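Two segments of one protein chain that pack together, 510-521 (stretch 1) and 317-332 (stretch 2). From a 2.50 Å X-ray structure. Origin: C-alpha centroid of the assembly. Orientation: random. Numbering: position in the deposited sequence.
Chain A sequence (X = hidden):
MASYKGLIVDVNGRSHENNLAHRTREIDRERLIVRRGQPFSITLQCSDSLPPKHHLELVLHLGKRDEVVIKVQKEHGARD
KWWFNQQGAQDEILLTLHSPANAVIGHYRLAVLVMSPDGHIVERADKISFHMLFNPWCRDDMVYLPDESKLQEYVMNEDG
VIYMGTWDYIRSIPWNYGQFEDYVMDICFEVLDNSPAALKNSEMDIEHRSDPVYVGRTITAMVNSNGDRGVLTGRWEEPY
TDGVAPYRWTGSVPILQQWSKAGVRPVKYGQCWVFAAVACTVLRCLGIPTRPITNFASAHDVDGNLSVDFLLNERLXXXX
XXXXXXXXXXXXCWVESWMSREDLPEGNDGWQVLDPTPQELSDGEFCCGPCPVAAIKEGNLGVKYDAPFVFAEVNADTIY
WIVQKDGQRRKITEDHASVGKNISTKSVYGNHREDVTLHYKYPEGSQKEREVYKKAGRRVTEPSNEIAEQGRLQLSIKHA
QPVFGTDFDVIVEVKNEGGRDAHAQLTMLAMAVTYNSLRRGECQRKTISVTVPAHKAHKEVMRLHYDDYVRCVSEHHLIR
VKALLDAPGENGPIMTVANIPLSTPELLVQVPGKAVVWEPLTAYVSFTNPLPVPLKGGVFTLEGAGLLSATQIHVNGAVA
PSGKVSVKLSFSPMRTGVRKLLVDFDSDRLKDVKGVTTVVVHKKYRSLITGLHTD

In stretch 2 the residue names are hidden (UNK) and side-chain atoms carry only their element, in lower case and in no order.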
ATOM      1  N   ALA A 510      20.076  24.565   4.342  1.00 24.59           N
ATOM      2  CA  ALA A 510      19.585  23.382   4.991  1.00 22.25           C
ATOM      3  C   ALA A 510      18.237  23.808   5.562  1.00 24.97           C
ATOM      4  O   ALA A 510      18.170  24.703   6.413  1.00 27.69           O
ATOM      5  CB  ALA A 510      20.537  22.976   6.070  1.00 20.72           C
ATOM      6  N   MET A 511      17.164  23.192   5.070  1.00 24.95           N
ATOM      7  CA  MET A 511      15.814  23.530   5.513  1.00 22.69           C
ATOM      8  C   MET A 511      15.090  22.257   5.856  1.00 20.43           C
ATOM      9  O   MET A 511      15.355  21.239   5.246  1.00 21.94           O
ATOM     10  CB  MET A 511      15.056  24.203   4.388  1.00 23.21           C
ATOM     11  CG  MET A 511      14.476  23.202   3.423  1.00 25.63           C
ATOM     12  SD  MET A 511      14.374  23.809   1.730  1.00 33.94           S
ATOM     13  CE  MET A 511      16.051  24.485   1.596  1.00 35.21           C
ATOM     14  N   ALA A 512      14.174  22.314   6.817  1.00 18.50           N
ATOM     15  CA  ALA A 512      13.405  21.131   7.189  1.00 19.15           C
ATOM     16  C   ALA A 512      12.400  20.886   6.058  1.00 21.55           C
ATOM     17  O   ALA A 512      12.044  21.814   5.315  1.00 22.33           O
ATOM     18  CB  ALA A 512      12.686  21.350   8.496  1.00 18.11           C
ATOM     19  N   VAL A 513      11.943  19.644   5.928  1.00 21.21           N
ATOM     20  CA  VAL A 513      11.024  19.260   4.848  1.00 17.66           C
ATOM     21  C   VAL A 513      10.075  18.112   5.276  1.00 17.06           C
ATOM     22  O   VAL A 513      10.251  17.499   6.360  1.00 17.44           O
ATOM     23  CB  VAL A 513      11.885  18.811   3.652  1.00 17.21           C
ATOM     24  CG1 VAL A 513      11.737  17.346   3.437  1.00 20.13           C
ATOM     25  CG2 VAL A 513      11.557  19.595   2.415  1.00 21.51           C
ATOM     26  N   THR A 514       9.053  17.849   4.460  1.00 15.55           N
ATOM     27  CA  THR A 514       8.133  16.732   4.733  1.00 15.45           C
ATOM     28  C   THR A 514       8.358  15.755   3.594  1.00 16.96           C
ATOM     29  O   THR A 514       8.874  16.149   2.532  1.00 18.11           O
ATOM     30  CB  THR A 514       6.638  17.107   4.719  1.00 12.87           C
ATOM     31  OG1 THR A 514       6.245  17.493   3.400  1.00 16.43           O
ATOM     32  CG2 THR A 514       6.356  18.213   5.685  1.00 16.74           C
ATOM     33  N   TYR A 515       7.986  14.488   3.775  1.00 18.18           N
ATOM     34  CA  TYR A 515       8.231  13.553   2.685  1.00 16.13           C
ATOM     35  C   TYR A 515       7.564  14.046   1.417  1.00 15.63           C
ATOM     36  O   TYR A 515       8.160  13.935   0.354  1.00 16.95           O
ATOM     37  CB  TYR A 515       7.804  12.117   3.033  1.00 12.21           C
ATOM     38  CG  TYR A 515       6.431  11.705   2.589  1.00 12.19           C
ATOM     39  CD1 TYR A 515       5.323  11.917   3.405  1.00 14.24           C
ATOM     40  CD2 TYR A 515       6.238  11.031   1.389  1.00 15.01           C
ATOM     41  CE1 TYR A 515       4.045  11.456   3.045  1.00 14.82           C
ATOM     42  CE2 TYR A 515       4.939  10.555   1.007  1.00 15.64           C
ATOM     43  CZ  TYR A 515       3.858  10.778   1.850  1.00 17.00           C
ATOM     44  OH  TYR A 515       2.598  10.328   1.516  1.00 20.27           O
ATOM     45  N   ASN A 516       6.362  14.624   1.502  1.00 14.91           N
ATOM     46  CA  ASN A 516       5.747  15.112   0.270  1.00 14.49           C
ATOM     47  C   ASN A 516       6.239  16.470  -0.181  1.00 17.39           C
ATOM     48  O   ASN A 516       5.512  17.236  -0.799  1.00 19.33           O
ATOM     49  CB  ASN A 516       4.205  15.098   0.286  1.00  7.63           C
ATOM     50  CG  ASN A 516       3.595  15.749   1.481  1.00  8.41           C
ATOM     51  OD1 ASN A 516       2.557  16.375   1.360  1.00 20.35           O
ATOM     52  ND2 ASN A 516       4.178  15.585   2.630  1.00  8.95           N
ATOM     53  N   SER A 517       7.505  16.746   0.107  1.00 19.15           N
ATOM     54  CA  SER A 517       8.129  17.990  -0.300  1.00 19.83           C
ATOM     55  C   SER A 517       7.492  19.317   0.155  1.00 18.26           C
ATOM     56  O   SER A 517       7.508  20.304  -0.574  1.00 20.94           O
ATOM     57  CB  SER A 517       8.266  17.963  -1.819  1.00 24.03           C
ATOM     58  OG  SER A 517       9.355  17.139  -2.173  1.00 24.37           O
ATOM     59  N   LEU A 518       6.944  19.352   1.355  1.00 17.27           N
ATOM     60  CA  LEU A 518       6.363  20.578   1.861  1.00 15.52           C
ATOM     61  C   LEU A 518       7.453  21.252   2.662  1.00 17.30           C
ATOM     62  O   LEU A 518       7.807  20.795   3.738  1.00 19.81           O
ATOM     63  CB  LEU A 518       5.197  20.270   2.784  1.00 17.88           C
ATOM     64  CG  LEU A 518       3.790  20.802   2.548  1.00 16.65           C
ATOM     65  CD1 LEU A 518       3.521  20.991   1.104  1.00 15.03           C
ATOM     66  CD2 LEU A 518       2.811  19.839   3.117  1.00 12.41           C
ATOM     67  N   ARG A 519       7.987  22.336   2.121  1.00 22.59           N
ATOM     68  CA  ARG A 519       9.031  23.125   2.762  1.00 24.46           C
ATOM     69  C   ARG A 519       8.549  23.632   4.124  1.00 24.08           C
ATOM     70  O   ARG A 519       7.419  24.111   4.250  1.00 22.50           O
ATOM     71  CB  ARG A 519       9.383  24.286   1.853  1.00 27.03           C
ATOM     72  CG  ARG A 519      10.718  24.911   2.149  1.00 43.37           C
ATOM     73  CD  ARG A 519      10.884  26.266   1.421  1.00 49.70           C
ATOM     74  NE  ARG A 519       9.872  27.260   1.804  1.00 54.80           N
ATOM     75  CZ  ARG A 519       9.067  27.895   0.943  1.00 57.84           C
ATOM     76  NH1 ARG A 519       9.144  27.651  -0.371  1.00 58.62           N
ATOM     77  NH2 ARG A 519       8.175  28.776   1.403  1.00 56.01           N
ATOM     78  N   ARG A 520       9.399  23.505   5.142  1.00 23.03           N
ATOM     79  CA  ARG A 520       9.032  23.923   6.486  1.00 25.99           C
ATOM     80  C   ARG A 520       9.928  24.988   7.083  1.00 35.77           C
ATOM     81  O   ARG A 520       9.717  26.185   6.854  1.00 42.71           O
ATOM     82  CB  ARG A 520       8.979  22.714   7.401  1.00 19.17           C
ATOM     83  CG  ARG A 520       7.600  22.073   7.368  1.00 21.53           C
ATOM     84  CD  ARG A 520       7.543  20.749   8.053  1.00 17.15           C
ATOM     85  NE  ARG A 520       7.576  20.871   9.493  1.00 12.84           N
ATOM     86  CZ  ARG A 520       6.490  21.059  10.227  1.00 15.94           C
ATOM     87  NH1 ARG A 520       6.581  21.163  11.546  1.00 15.48           N
ATOM     88  NH2 ARG A 520       5.310  21.158   9.632  1.00 15.67           N
ATOM     89  N   GLY A 521      10.933  24.582   7.845  1.00 41.52           N
ATOM     90  CA  GLY A 521      11.819  25.578   8.431  1.00 51.10           C
ATOM     91  C   GLY A 521      13.263  25.675   7.922  1.00 56.17           C
ATOM     92  O   GLY A 521      14.069  24.752   8.128  1.00 57.00           O
ATOM     93  N   UNK A 317      15.538  30.098  -4.351  1.00 27.16           N
ATOM     94  CA  UNK A 317      14.215  29.864  -3.825  1.00 26.89           C
ATOM     95  C   UNK A 317      13.129  29.935  -4.866  1.00 25.81           C
ATOM     96  O   UNK A 317      13.261  30.642  -5.848  1.00 29.81           O
ATOM     97  c   UNK A 317      14.819  32.470  -1.110  1.00 46.27           C
ATOM     98  c   UNK A 317      15.125  31.650  -2.324  1.00 38.11           C
ATOM     99  c   UNK A 317      13.931  30.871  -2.734  1.00 29.63           C
ATOM    100  o   UNK A 317      14.961  31.912   0.011  1.00 52.74           O
ATOM    101  o   UNK A 317      14.422  33.653  -1.284  1.00 44.87           O
ATOM    102  N   UNK A 318      12.040  29.215  -4.655  1.00 24.03           N
ATOM    103  CA  UNK A 318      10.969  29.277  -5.625  1.00 26.53           C
ATOM    104  C   UNK A 318      10.626  30.752  -5.735  1.00 26.75           C
ATOM    105  O   UNK A 318      10.630  31.470  -4.737  1.00 24.66           O
ATOM    106  c   UNK A 318       9.731  28.464  -5.177  1.00 30.41           C
ATOM    107  o   UNK A 318       9.317  28.735  -3.847  1.00 37.05           O
ATOM    108  N   UNK A 319      10.349  31.210  -6.950  1.00 26.95           N
ATOM    109  CA  UNK A 319       9.987  32.603  -7.164  1.00 25.55           C
ATOM    110  C   UNK A 319       8.838  33.144  -6.255  1.00 26.19           C
ATOM    111  O   UNK A 319       8.849  34.315  -5.885  1.00 30.40           O
ATOM    112  c   UNK A 319      11.735  33.842  -9.295  1.00 14.21           C
ATOM    113  c   UNK A 319      10.772  32.751  -9.614  1.00 19.65           C
ATOM    114  c   UNK A 319      10.207  32.906 -11.006  1.00 13.86           C
ATOM    115  c   UNK A 319       9.620  32.788  -8.627  1.00 23.57           C
ATOM    116  N   UNK A 320       7.855  32.311  -5.906  1.00 24.59           N
ATOM    117  CA  UNK A 320       6.754  32.742  -5.057  1.00 20.03           C
ATOM    118  C   UNK A 320       6.908  32.199  -3.650  1.00 22.28           C
ATOM    119  O   UNK A 320       6.687  31.012  -3.401  1.00 24.74           O
ATOM    120  c   UNK A 320       4.252  32.696  -4.794  1.00 28.73           C
ATOM    121  c   UNK A 320       5.439  32.265  -5.632  1.00 22.78           C
ATOM    122  o   UNK A 320       3.110  32.340  -5.139  1.00 30.86           O
ATOM    123  o   UNK A 320       4.462  33.398  -3.786  1.00 27.32           O
ATOM    124  N   UNK A 321       7.268  33.090  -2.736  1.00 23.01           N
ATOM    125  CA  UNK A 321       7.483  32.772  -1.324  1.00 23.94           C
ATOM    126  C   UNK A 321       6.333  32.029  -0.683  1.00 23.10           C
ATOM    127  O   UNK A 321       6.489  31.332   0.308  1.00 25.40           O
ATOM    128  c   UNK A 321       7.726  34.066  -0.529  1.00 30.57           C
ATOM    129  o   UNK A 321       6.596  34.957  -0.537  1.00 33.14           O
ATOM    130  N   UNK A 322       5.162  32.211  -1.245  1.00 24.63           N
ATOM    131  CA  UNK A 322       3.985  31.582  -0.713  1.00 25.85           C
ATOM    132  C   UNK A 322       3.998  30.105  -1.003  1.00 28.14           C
ATOM    133  O   UNK A 322       3.628  29.316  -0.147  1.00 27.47           O
ATOM    134  n   UNK A 322       1.659  34.164  -3.311  1.00 19.45           N
ATOM    135  c   UNK A 322       0.708  34.572  -4.139  1.00 15.92           C
ATOM    136  n   UNK A 322      -0.346  35.213  -3.659  1.00 10.91           N
ATOM    137  c   UNK A 322       2.735  32.239  -1.317  1.00 25.38           C
ATOM    138  c   UNK A 322       2.734  33.744  -1.137  1.00 20.89           C
ATOM    139  n   UNK A 322       0.812  34.353  -5.438  1.00 15.25           N
ATOM    140  c   UNK A 322       1.602  34.390  -1.872  1.00 22.83           C
ATOM    141  N   UNK A 323       4.438  29.730  -2.199  1.00 29.26           N
ATOM    142  CA  UNK A 323       4.433  28.328  -2.571  1.00 31.02           C
ATOM    143  C   UNK A 323       5.433  27.556  -1.744  1.00 28.00           C
ATOM    144  O   UNK A 323       6.622  27.850  -1.763  1.00 28.46           O
ATOM    145  c   UNK A 323       4.669  28.163  -4.089  1.00 36.04           C
ATOM    146  c   UNK A 323       3.314  28.058  -4.919  1.00 41.84           C
ATOM    147  n   UNK A 323       2.111  29.794  -6.206  1.00 48.04           N
ATOM    148  c   UNK A 323       3.193  29.016  -6.161  1.00 50.29           C
ATOM    149  o   UNK A 323       4.052  29.026  -7.066  1.00 54.69           O
ATOM    150  N   UNK A 324       4.907  26.570  -1.014  1.00 26.74           N
ATOM    151  CA  UNK A 324       5.668  25.716  -0.101  1.00 23.16           C
ATOM    152  C   UNK A 324       6.184  24.417  -0.646  1.00 21.39           C
ATOM    153  O   UNK A 324       7.118  23.874  -0.095  1.00 22.85           O
ATOM    154  n   UNK A 324       4.601  25.158   4.171  1.00 28.89           N
ATOM    155  c   UNK A 324       4.831  25.380   1.129  1.00 22.58           C
ATOM    156  c   UNK A 324       3.974  24.312   4.979  1.00 26.51           C
ATOM    157  n   UNK A 324       4.665  23.457   5.733  1.00 24.23           N
ATOM    158  n   UNK A 324       2.652  24.338   5.041  1.00 20.45           N
ATOM    159  c   UNK A 324       4.729  26.501   2.115  1.00 25.38           C
ATOM    160  c   UNK A 324       3.910  26.119   3.318  1.00 28.30           C
ATOM    161  N   UNK A 325       5.589  23.905  -1.713  1.00 23.44           N
ATOM    162  CA  UNK A 325       6.033  22.626  -2.281  1.00 23.58           C
ATOM    163  C   UNK A 325       7.311  22.729  -3.058  1.00 22.34           C
ATOM    164  O   UNK A 325       7.460  23.604  -3.892  1.00 20.59           O
ATOM    165  c   UNK A 325       4.981  22.041  -3.196  1.00 24.15           C
ATOM    166  o   UNK A 325       3.799  21.801  -2.464  1.00 33.13           O
ATOM    167  N   UNK A 326       8.213  21.794  -2.784  1.00 21.65           N
ATOM    168  CA  UNK A 326       9.528  21.734  -3.410  1.00 22.53           C
ATOM    169  C   UNK A 326       9.723  20.498  -4.335  1.00 21.53           C
ATOM    170  O   UNK A 326      10.428  19.526  -4.016  1.00 18.71           O
ATOM    171  c   UNK A 326      11.919  22.196  -2.759  1.00 25.81           C
ATOM    172  c   UNK A 326      10.568  21.746  -2.297  1.00 23.07           C
ATOM    173  o   UNK A 326      12.852  22.070  -1.938  1.00 30.22           O
ATOM    174  o   UNK A 326      12.058  22.672  -3.910  1.00 27.20           O
ATOM    175  N   UNK A 327       9.065  20.542  -5.485  1.00 22.06           N
ATOM    176  CA  UNK A 327       9.173  19.477  -6.457  1.00 20.62           C
ATOM    177  C   UNK A 327       8.830  18.068  -5.968  1.00 21.08           C
ATOM    178  O   UNK A 327       8.009  17.863  -5.048  1.00 20.82           O
ATOM    179  c   UNK A 327      10.576  19.467  -7.047  1.00 18.78           C
ATOM    180  o   UNK A 327      10.502  19.344  -8.445  1.00 24.17           O
ATOM    181  N   UNK A 328       9.479  17.109  -6.626  1.00 17.65           N
ATOM    182  CA  UNK A 328       9.283  15.692  -6.396  1.00 17.31           C
ATOM    183  C   UNK A 328       9.312  15.234  -4.972  1.00 16.48           C
ATOM    184  O   UNK A 328      10.154  15.663  -4.186  1.00 17.30           O
ATOM    185  o   UNK A 328      10.293  15.286  -8.568  1.00 27.20           O
ATOM    186  c   UNK A 328      10.316  14.903  -7.193  1.00 19.74           C
ATOM    187  N   UNK A 329       8.385  14.336  -4.656  1.00 14.27           N
ATOM    188  CA  UNK A 329       8.268  13.757  -3.324  1.00 12.46           C
ATOM    189  C   UNK A 329       9.479  12.885  -2.999  1.00 13.68           C
ATOM    190  O   UNK A 329      10.108  12.343  -3.916  1.00 13.46           O
ATOM    191  n   UNK A 329       4.232  15.282  -3.838  1.00 11.00           N
ATOM    192  c   UNK A 329       2.615  12.007  -1.922  1.00  9.22           C
ATOM    193  c   UNK A 329       3.976  12.097  -2.248  1.00 12.24           C
ATOM    194  c   UNK A 329       4.448  13.246  -2.904  1.00 13.92           C
ATOM    195  c   UNK A 329       7.011  12.900  -3.272  1.00 11.95           C
ATOM    196  c   UNK A 329       5.564  14.912  -3.938  1.00  6.97           C
ATOM    197  c   UNK A 329       1.733  13.039  -2.239  1.00  9.16           C
ATOM    198  c   UNK A 329       2.164  14.183  -2.880  1.00 14.10           C
ATOM    199  c   UNK A 329       5.742  13.669  -3.378  1.00 11.47           C
ATOM    200  c   UNK A 329       3.533  14.279  -3.210  1.00 14.76           C
ATOM    201  N   UNK A 330       9.806  12.720  -1.714  1.00 14.88           N
ATOM    202  CA  UNK A 330      10.955  11.881  -1.348  1.00 14.75           C
ATOM    203  C   UNK A 330      10.675  10.432  -1.800  1.00 16.89           C
ATOM    204  O   UNK A 330      11.589   9.679  -2.184  1.00 18.16           O
ATOM    205  c   UNK A 330      11.910  13.181   0.620  1.00 17.11           C
ATOM    206  n   UNK A 330      12.249  13.224   1.904  1.00 13.36           N
ATOM    207  o   UNK A 330      12.142  14.113  -0.164  1.00 16.44           O
ATOM    208  c   UNK A 330      11.201  11.915   0.160  1.00 14.85           C
ATOM    209  N   UNK A 331       9.402  10.048  -1.740  1.00 17.26           N
ATOM    210  CA  UNK A 331       8.950   8.728  -2.182  1.00 15.65           C
ATOM    211  C   UNK A 331       7.449   8.797  -2.249  1.00 13.46           C
ATOM    212  O   UNK A 331       6.832   9.727  -1.752  1.00 15.18           O
ATOM    213  c   UNK A 331       7.114   7.450   2.455  1.00 13.51           C
ATOM    214  c   UNK A 331       8.340   8.108   2.415  1.00 14.66           C
ATOM    215  c   UNK A 331       7.402   6.852   0.103  1.00 13.46           C
ATOM    216  c   UNK A 331       9.084   8.132   1.222  1.00 16.13           C
ATOM    217  c   UNK A 331       6.642   6.820   1.299  1.00 14.90           C
ATOM    218  c   UNK A 331       8.619   7.509   0.057  1.00 16.96           C
ATOM    219  c   UNK A 331       9.402   7.591  -1.231  1.00 15.43           C
ATOM    220  N   UNK A 332       6.858   7.830  -2.908  1.00 12.68           N
ATOM    221  CA  UNK A 332       5.421   7.785  -3.011  1.00  9.37           C
ATOM    222  C   UNK A 332       5.074   6.348  -3.269  1.00  8.66           C
ATOM    223  O   UNK A 332       5.724   5.685  -4.074  1.00 10.45           O
ATOM    224  n   UNK A 332       2.513   8.486  -3.434  1.00 12.55           N
ATOM    225  n   UNK A 332       1.437   8.231  -5.274  1.00 10.07           N
ATOM    226  c   UNK A 332       3.459   8.455  -4.439  1.00 10.53           C
ATOM    227  c   UNK A 332       2.775   8.286  -5.599  1.00  9.12           C
ATOM    228  c   UNK A 332       1.305   8.351  -3.964  1.00 12.56           C
ATOM    229  c   UNK A 332       4.919   8.633  -4.169  1.00  9.24           C
TER
HETATM  230  O   HOH W   1       9.505  25.895  -2.923  1.00 35.61           O
HETATM  231  O   HOH W   2       2.822  18.728  -2.090  1.00 36.40           O

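Position 317 carries three side-chain carbons, the third bearing two oxygens. It does not touch stretch 1. This is Glu317. Position 318 has one carbon and one oxygen, and the oxygen lies 3.6 Å from Arg519 NH1. This is Ser318. A water bonds to Ser318 OG and, weakly, to Arg519 NH1.

Position 319 has four carbons, forked at the second, and is out of reach of stretch 1. It is Leu319. Position 320 has two carbons, the second with two oxygens. It is Asp320, which opens a type I turn and also stays clear of stretch 1.

Position 321 has one carbon and one oxygen, and its CB points away. It is Ser321. Arg519 NH2 donates to Ser321 O at 3.3 Å. Position 322 has three carbons, a nitrogen, and a carbon with two more nitrogens. It is Arg322. Its NE forms a salt bridge with Asp320 OD2 at 2.9 Å.

Position 323 has three carbons, the third with one oxygen and one nitrogen. It is Gln323, which ends the turn. Its side chain starts away from stretch 1, but Gln323 O accepts from Arg519 NH1 at 2.9 Å.

Position 324 again has three carbons, a nitrogen, and a carbon with two nitrogens. Two of these nitrogens reach Arg519 O. It is Arg324. Arg324 NE and NH1 lie 3.0 and 3.2 Å from Arg519 O, both as hydrogen bonds. Leu518 CG covers one face of the guanidinium. Arg519 N returns a bond to Arg324 O at 2.8 Å.

Position 325 has one carbon and one oxygen, the oxygen 3.7 Å from Leu518 CD1. It is Ser325, bridged to Leu518 through the backbones.

Position 326 has two carbons, the second with two oxygens. One oxygen is 4.3 Å from Met511 SD. It is Asp326, whose N donates to Ser517 O at 2.8 Å.

Positions 327 and 328 each have one carbon and one oxygen, and both CBs point away. They are Ser327 and Ser328. Ser517 OG donates to Ser328 O at 2.6 Å.

Position 329 has one carbon, then fused five- and six-membered rings with eight carbons and one nitrogen. Asn516 CB sits over one ring face. It is Trp329. Asn516 CB is 3.6 Å from the centroid of the Trp329 six-membered ring, a CH-pi contact.

Position 330 has two carbons, the second with one oxygen and one nitrogen, and its CA-to-CB bond points toward stretch 1. It is Asn330. Its N donates to Tyr515 O at 2.9 Å, nearly straight.

Position 331 has one carbon and a ring of six carbons, which stacks, offset, on the Tyr515 ring. It is Phe331. Position 332 has one carbon and a five-membered ring of three carbons and two nitrogens. It is His332, without contact here.

Three backbone hydrogen bonds and a single bridge, Leu518 with Ser325, hold the chains together. Aromatic packing closes one end; at the other, the Arg519 side chain donates to Ser321 O and Gln323 O, and that of Arg324 twice to Arg519 O.

Stretch 2 (317-332) ESLDSRQRSDSSWNFH
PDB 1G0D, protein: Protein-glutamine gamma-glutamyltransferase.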